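Local atomic coordinates of alpha-glucosidase ([Eubacterium] rectale, PDB entry 6PNR), a protein that probably hydrolyses alpha-glycosidic bonds of sulfoquinovose-containing sugars, as a sulfoquinovosidase of glycoside hydrolase family 31. Residues Asp373-Tyr378 with Tyr424-Glu429; Val360-Pro365 with Val417-Cys422. One frame throughout, in Å; residues are numbered along the deposited sequence.

Interaction 1: residues Asp373-Tyr378 with Tyr424-Glu429; sequences DIIKEY and YEAVKE
I375 and A426 make the close-packed part of a helix pair whose solvent side is polar. With CG1 of I375 turned beside the backbone N (chi1 -59°), CG2 lies anti to that N and settles alongside the methyl of A426, I375 CG2 4.0 Å from A426 CB. K376 passes the same alanine, its extended aliphatic chain running over the backbone of that turn, with K376 CE 4.0 Å from A426 CA. Helices 365-380 and 408-429 are two of the outer helices of the family 31 TIM barrel; here their short segments run 9.1 Å apart at 48°, and on the inner side W387 of strand 386-389 lies against I375. Toward solvent the contact thins to charges. K376 and E429 meet at about a right angle, K376 NZ bonding E429 OE1 at 2.6 Å in a salt bridge that arrives nearly in line with the C-O bond. With an alanine in place of K376, E429 OE1 would probably lose its charged mate and the backbone at A426 its cover. The other oxygen of E429, OE2, forms a salt bridge with K372, which makes another to E425. A water accepts from K376 NZ at 3.1 Å and gives a weak bond to the carbonyl O of E429.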
# COMPACT_ATOMS: atom_id res chain seq x y z
N ASP A 373 24.66 -27.96 21.62
CA ASP A 373 25.95 -28.14 22.27
C ASP A 373 26.78 -26.85 22.26
O ASP A 373 27.57 -26.62 23.18
CB ASP A 373 26.74 -29.27 21.60
CG ASP A 373 26.21 -30.66 21.97
OD1 ASP A 373 25.45 -30.79 22.95
OD2 ASP A 373 26.56 -31.63 21.26
N ILE A 374 26.61 -26.02 21.23
CA ILE A 374 27.25 -24.70 21.19
C ILE A 374 26.81 -23.85 22.37
O ILE A 374 27.62 -23.16 23.00
CB ILE A 374 26.95 -24.01 19.84
CG1 ILE A 374 27.74 -24.67 18.71
CG2 ILE A 374 27.26 -22.50 19.90
CD1 ILE A 374 27.42 -24.12 17.35
N ILE A 375 25.51 -23.88 22.69
CA ILE A 375 25.00 -23.12 23.84
C ILE A 375 25.55 -23.69 25.14
O ILE A 375 26.02 -22.95 26.02
CB ILE A 375 23.46 -23.09 23.83
CG1 ILE A 375 22.93 -22.45 22.53
CG2 ILE A 375 22.93 -22.38 25.09
CD1 ILE A 375 21.42 -22.57 22.34
N LYS A 376 25.51 -25.03 25.28
CA LYS A 376 26.02 -25.65 26.51
C LYS A 376 27.50 -25.35 26.72
O LYS A 376 27.93 -25.00 27.82
CB LYS A 376 25.80 -27.17 26.46
CG LYS A 376 24.35 -27.62 26.45
CD LYS A 376 24.31 -29.16 26.48
CE LYS A 376 22.91 -29.70 26.28
NZ LYS A 376 22.92 -31.19 26.40
N GLU A 377 28.30 -25.48 25.66
CA GLU A 377 29.75 -25.40 25.78
C GLU A 377 30.23 -23.96 25.94
O GLU A 377 31.07 -23.67 26.79
CB GLU A 377 30.42 -26.06 24.57
CG GLU A 377 31.96 -26.04 24.61
CD GLU A 377 32.61 -26.68 23.38
OE1 GLU A 377 31.88 -27.09 22.45
OE2 GLU A 377 33.85 -26.77 23.33
N TYR A 378 29.71 -23.04 25.12
CA TYR A 378 30.31 -21.71 25.03
C TYR A 378 29.52 -20.62 25.74
O TYR A 378 30.08 -19.54 25.99
CB TYR A 378 30.49 -21.32 23.56
CG TYR A 378 31.41 -22.24 22.79
CD1 TYR A 378 32.77 -22.31 23.09
CD2 TYR A 378 30.94 -23.00 21.73
CE1 TYR A 378 33.62 -23.12 22.37
CE2 TYR A 378 31.79 -23.83 21.00
CZ TYR A 378 33.13 -23.88 21.33
OH TYR A 378 33.98 -24.69 20.61
N TYR A 424 15.56 -24.29 25.00
CA TYR A 424 14.91 -24.97 26.11
C TYR A 424 15.64 -26.27 26.44
O TYR A 424 15.92 -26.56 27.61
CB TYR A 424 13.44 -25.23 25.77
CG TYR A 424 12.66 -25.97 26.84
CD1 TYR A 424 12.08 -25.28 27.90
CD2 TYR A 424 12.48 -27.35 26.78
CE1 TYR A 424 11.35 -25.95 28.88
CE2 TYR A 424 11.75 -28.02 27.77
CZ TYR A 424 11.20 -27.32 28.80
OH TYR A 424 10.47 -27.97 29.78
N GLU A 425 16.00 -27.04 25.42
CA GLU A 425 16.63 -28.33 25.67
C GLU A 425 18.05 -28.15 26.19
O GLU A 425 18.47 -28.86 27.12
CB GLU A 425 16.57 -29.19 24.41
CG GLU A 425 15.12 -29.61 24.14
CD GLU A 425 14.93 -30.60 22.99
OE1 GLU A 425 15.92 -30.98 22.32
OE2 GLU A 425 13.77 -30.99 22.76
N ALA A 426 18.80 -27.17 25.67
CA ALA A 426 20.11 -26.86 26.24
C ALA A 426 20.01 -26.59 27.74
O ALA A 426 20.79 -27.12 28.53
CB ALA A 426 20.74 -25.65 25.52
N VAL A 427 19.03 -25.77 28.14
CA VAL A 427 18.89 -25.43 29.55
C VAL A 427 18.39 -26.63 30.35
O VAL A 427 18.92 -26.93 31.42
CB VAL A 427 17.96 -24.21 29.71
CG1 VAL A 427 17.62 -23.99 31.16
CG2 VAL A 427 18.63 -22.97 29.12
N LYS A 428 17.39 -27.33 29.83
CA LYS A 428 16.81 -28.45 30.56
C LYS A 428 17.83 -29.57 30.74
O LYS A 428 18.00 -30.10 31.85
CB LYS A 428 15.57 -28.96 29.84
CG LYS A 428 14.79 -30.04 30.59
CD LYS A 428 13.68 -30.61 29.71
CE LYS A 428 12.65 -31.44 30.51
NZ LYS A 428 11.46 -30.61 30.94
N GLU A 429 18.50 -29.97 29.66
CA GLU A 429 19.48 -31.05 29.75
C GLU A 429 20.63 -30.68 30.67
O GLU A 429 21.25 -31.56 31.27
CB GLU A 429 20.00 -31.41 28.35
CG GLU A 429 18.91 -31.99 27.44
CD GLU A 429 19.38 -32.18 26.01
OE1 GLU A 429 20.57 -31.92 25.72
OE2 GLU A 429 18.55 -32.58 25.16
O HOH W 1 24.08 -31.60 29.25

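Interaction 2: residues Val360-Pro365 with Val417-Cys422; sequences VDLTNP and VLWAKC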
# COMPACT_ATOMS: atom_id res chain seq x y z
N VAL A 360 21.47 -22.03 10.40
CA VAL A 360 21.63 -23.38 10.93
C VAL A 360 20.31 -24.11 10.73
O VAL A 360 19.26 -23.64 11.17
CB VAL A 360 22.05 -23.34 12.40
CG1 VAL A 360 22.07 -24.75 13.00
CG2 VAL A 360 23.42 -22.67 12.54
N ASP A 361 20.37 -25.27 10.06
CA ASP A 361 19.14 -26.00 9.71
C ASP A 361 18.63 -26.72 10.95
O ASP A 361 18.93 -27.88 11.21
CB ASP A 361 19.38 -26.96 8.56
CG ASP A 361 18.09 -27.61 8.07
OD1 ASP A 361 17.03 -27.40 8.72
OD2 ASP A 361 18.12 -28.32 7.04
N LEU A 362 17.78 -26.02 11.71
CA LEU A 362 17.27 -26.59 12.95
C LEU A 362 16.37 -27.80 12.72
O LEU A 362 16.03 -28.48 13.69
CB LEU A 362 16.51 -25.52 13.73
CG LEU A 362 17.36 -24.33 14.19
CD1 LEU A 362 16.49 -23.33 14.93
CD2 LEU A 362 18.51 -24.78 15.07
N THR A 363 15.97 -28.08 11.48
CA THR A 363 15.18 -29.27 11.19
C THR A 363 16.04 -30.51 10.98
O THR A 363 15.52 -31.63 10.97
CB THR A 363 14.31 -29.07 9.95
OG1 THR A 363 15.12 -29.12 8.77
CG2 THR A 363 13.60 -27.73 10.01
N ASN A 364 17.34 -30.32 10.80
CA ASN A 364 18.30 -31.41 10.76
C ASN A 364 18.65 -31.77 12.19
O ASN A 364 19.29 -30.97 12.88
CB ASN A 364 19.55 -30.99 9.96
CG ASN A 364 20.60 -32.09 9.91
OD1 ASN A 364 20.64 -32.98 10.75
ND2 ASN A 364 21.47 -32.01 8.91
N PRO A 365 18.25 -32.95 12.68
CA PRO A 365 18.52 -33.27 14.09
C PRO A 365 19.98 -33.17 14.48
O PRO A 365 20.28 -32.75 15.60
CB PRO A 365 17.99 -34.71 14.24
CG PRO A 365 16.99 -34.86 13.12
CD PRO A 365 17.53 -34.04 11.99
N VAL A 417 9.80 -21.43 16.94
CA VAL A 417 9.57 -22.45 17.96
C VAL A 417 10.68 -23.50 17.95
O VAL A 417 11.08 -24.00 19.00
CB VAL A 417 8.18 -23.08 17.78
CG1 VAL A 417 7.93 -24.16 18.85
CG2 VAL A 417 7.13 -22.01 17.89
N LEU A 418 11.18 -23.86 16.75
CA LEU A 418 12.36 -24.73 16.70
C LEU A 418 13.53 -24.12 17.46
O LEU A 418 14.23 -24.80 18.22
CB LEU A 418 12.76 -25.01 15.25
CG LEU A 418 11.81 -25.93 14.48
CD1 LEU A 418 12.17 -25.97 12.99
CD2 LEU A 418 11.84 -27.32 15.09
N TRP A 419 13.74 -22.82 17.26
CA TRP A 419 14.83 -22.12 17.94
C TRP A 419 14.57 -22.05 19.45
O TRP A 419 15.49 -22.28 20.26
CB TRP A 419 14.98 -20.74 17.29
CG TRP A 419 15.92 -19.75 17.91
CD1 TRP A 419 15.68 -18.42 18.09
CD2 TRP A 419 17.25 -19.99 18.39
NE1 TRP A 419 16.77 -17.81 18.67
CE2 TRP A 419 17.74 -18.75 18.87
CE3 TRP A 419 18.07 -21.12 18.47
CZ2 TRP A 419 19.01 -18.62 19.43
CZ3 TRP A 419 19.33 -20.98 19.02
CH2 TRP A 419 19.79 -19.74 19.49
N ALA A 420 13.33 -21.77 19.85
CA ALA A 420 12.96 -21.81 21.26
C ALA A 420 13.27 -23.17 21.86
O ALA A 420 13.85 -23.27 22.95
CB ALA A 420 11.47 -21.50 21.42
N LYS A 421 12.89 -24.24 21.14
CA LYS A 421 13.14 -25.61 21.60
C LYS A 421 14.63 -25.88 21.76
O LYS A 421 15.05 -26.58 22.68
CB LYS A 421 12.52 -26.58 20.59
CG LYS A 421 12.35 -27.99 21.09
CD LYS A 421 11.57 -28.81 20.07
CE LYS A 421 11.03 -30.10 20.68
NZ LYS A 421 10.18 -30.84 19.71
N CYS A 422 15.44 -25.37 20.84
CA CYS A 422 16.89 -25.52 20.96
C CYS A 422 17.39 -24.97 22.30
O CYS A 422 18.15 -25.63 23.01
CB CYS A 422 17.58 -24.81 19.80
SG CYS A 422 19.32 -25.20 19.69
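The methyl CD1 of L362 stands obliquely to the indole of W419, its close contacts falling on the backbone and CB of that residue, while the ring of F371, from helix 365-380, meets the indole with the two planes at about 75°. W419 NE1 makes a weak hydrogen bond to the carbonyl O of D390, a residue of the inhibitor pocket, and the W419 side chain lies about 10 Å from the bound aza-sugar. In the second flat group, OD1 of D361 takes two donors of T363 from the same face of the carboxylate plane. T363 N reaches D361 OD1 at 3.0 Å from above the plane, 39° out of it, whereas T363 OG1 comes to the same oxygen on its syn side, at 2.6 Å. The first of these bonds closes an Asx turn, set within a type I beta turn from D361 to N364, and N364 then caps the start of helix 365-380. The loop runs from the short strand 356-359, outside the parallel barrel sheet, into helix 365-380 of the TIM-barrel domain, and it is laid against helix 408-429. With its turn so fixed, L362 is presented to the helix: CD1 rests 3.6 Å from W419 N and 3.8 Å from W419 CB, and L362 CB stands 4.1 Å from L418 CB. Beside it, T363 has its hydroxyl between the backbone N and the carbonyl carbon (chi1 74°), which turns OG1 to the aspartate and leaves CG2 to meet L418 CD1 at 3.7 Å. D361 OD2 bonds to Y403 N and T363 OG1 to S404 N, tying the turn to the segment that precedes helix 408-429.

In the fold
A long helix serving two neighbours in succession is illustrated by helix 408-429, which both interactions share. Its 417-422 part receives the loop 360-365, and its C-terminal part, 424-429, receives helix 365-380, the helix that this loop leads into. Along the chain the segments therefore alternate: 360-365, 373-378, 417-422, 424-429, with strand 386-389 of the parallel sheet between the two halves. The centres lie 13 Å apart, and I375 of interaction 1 bridges them, its CD1 packing on W419 and C422 of interaction 2. All four segments belong to the TIM-barrel domain, so helix 408-429 packs both partners within one domain, with the side chain of W419 about 10 Å from the bound inhibitor.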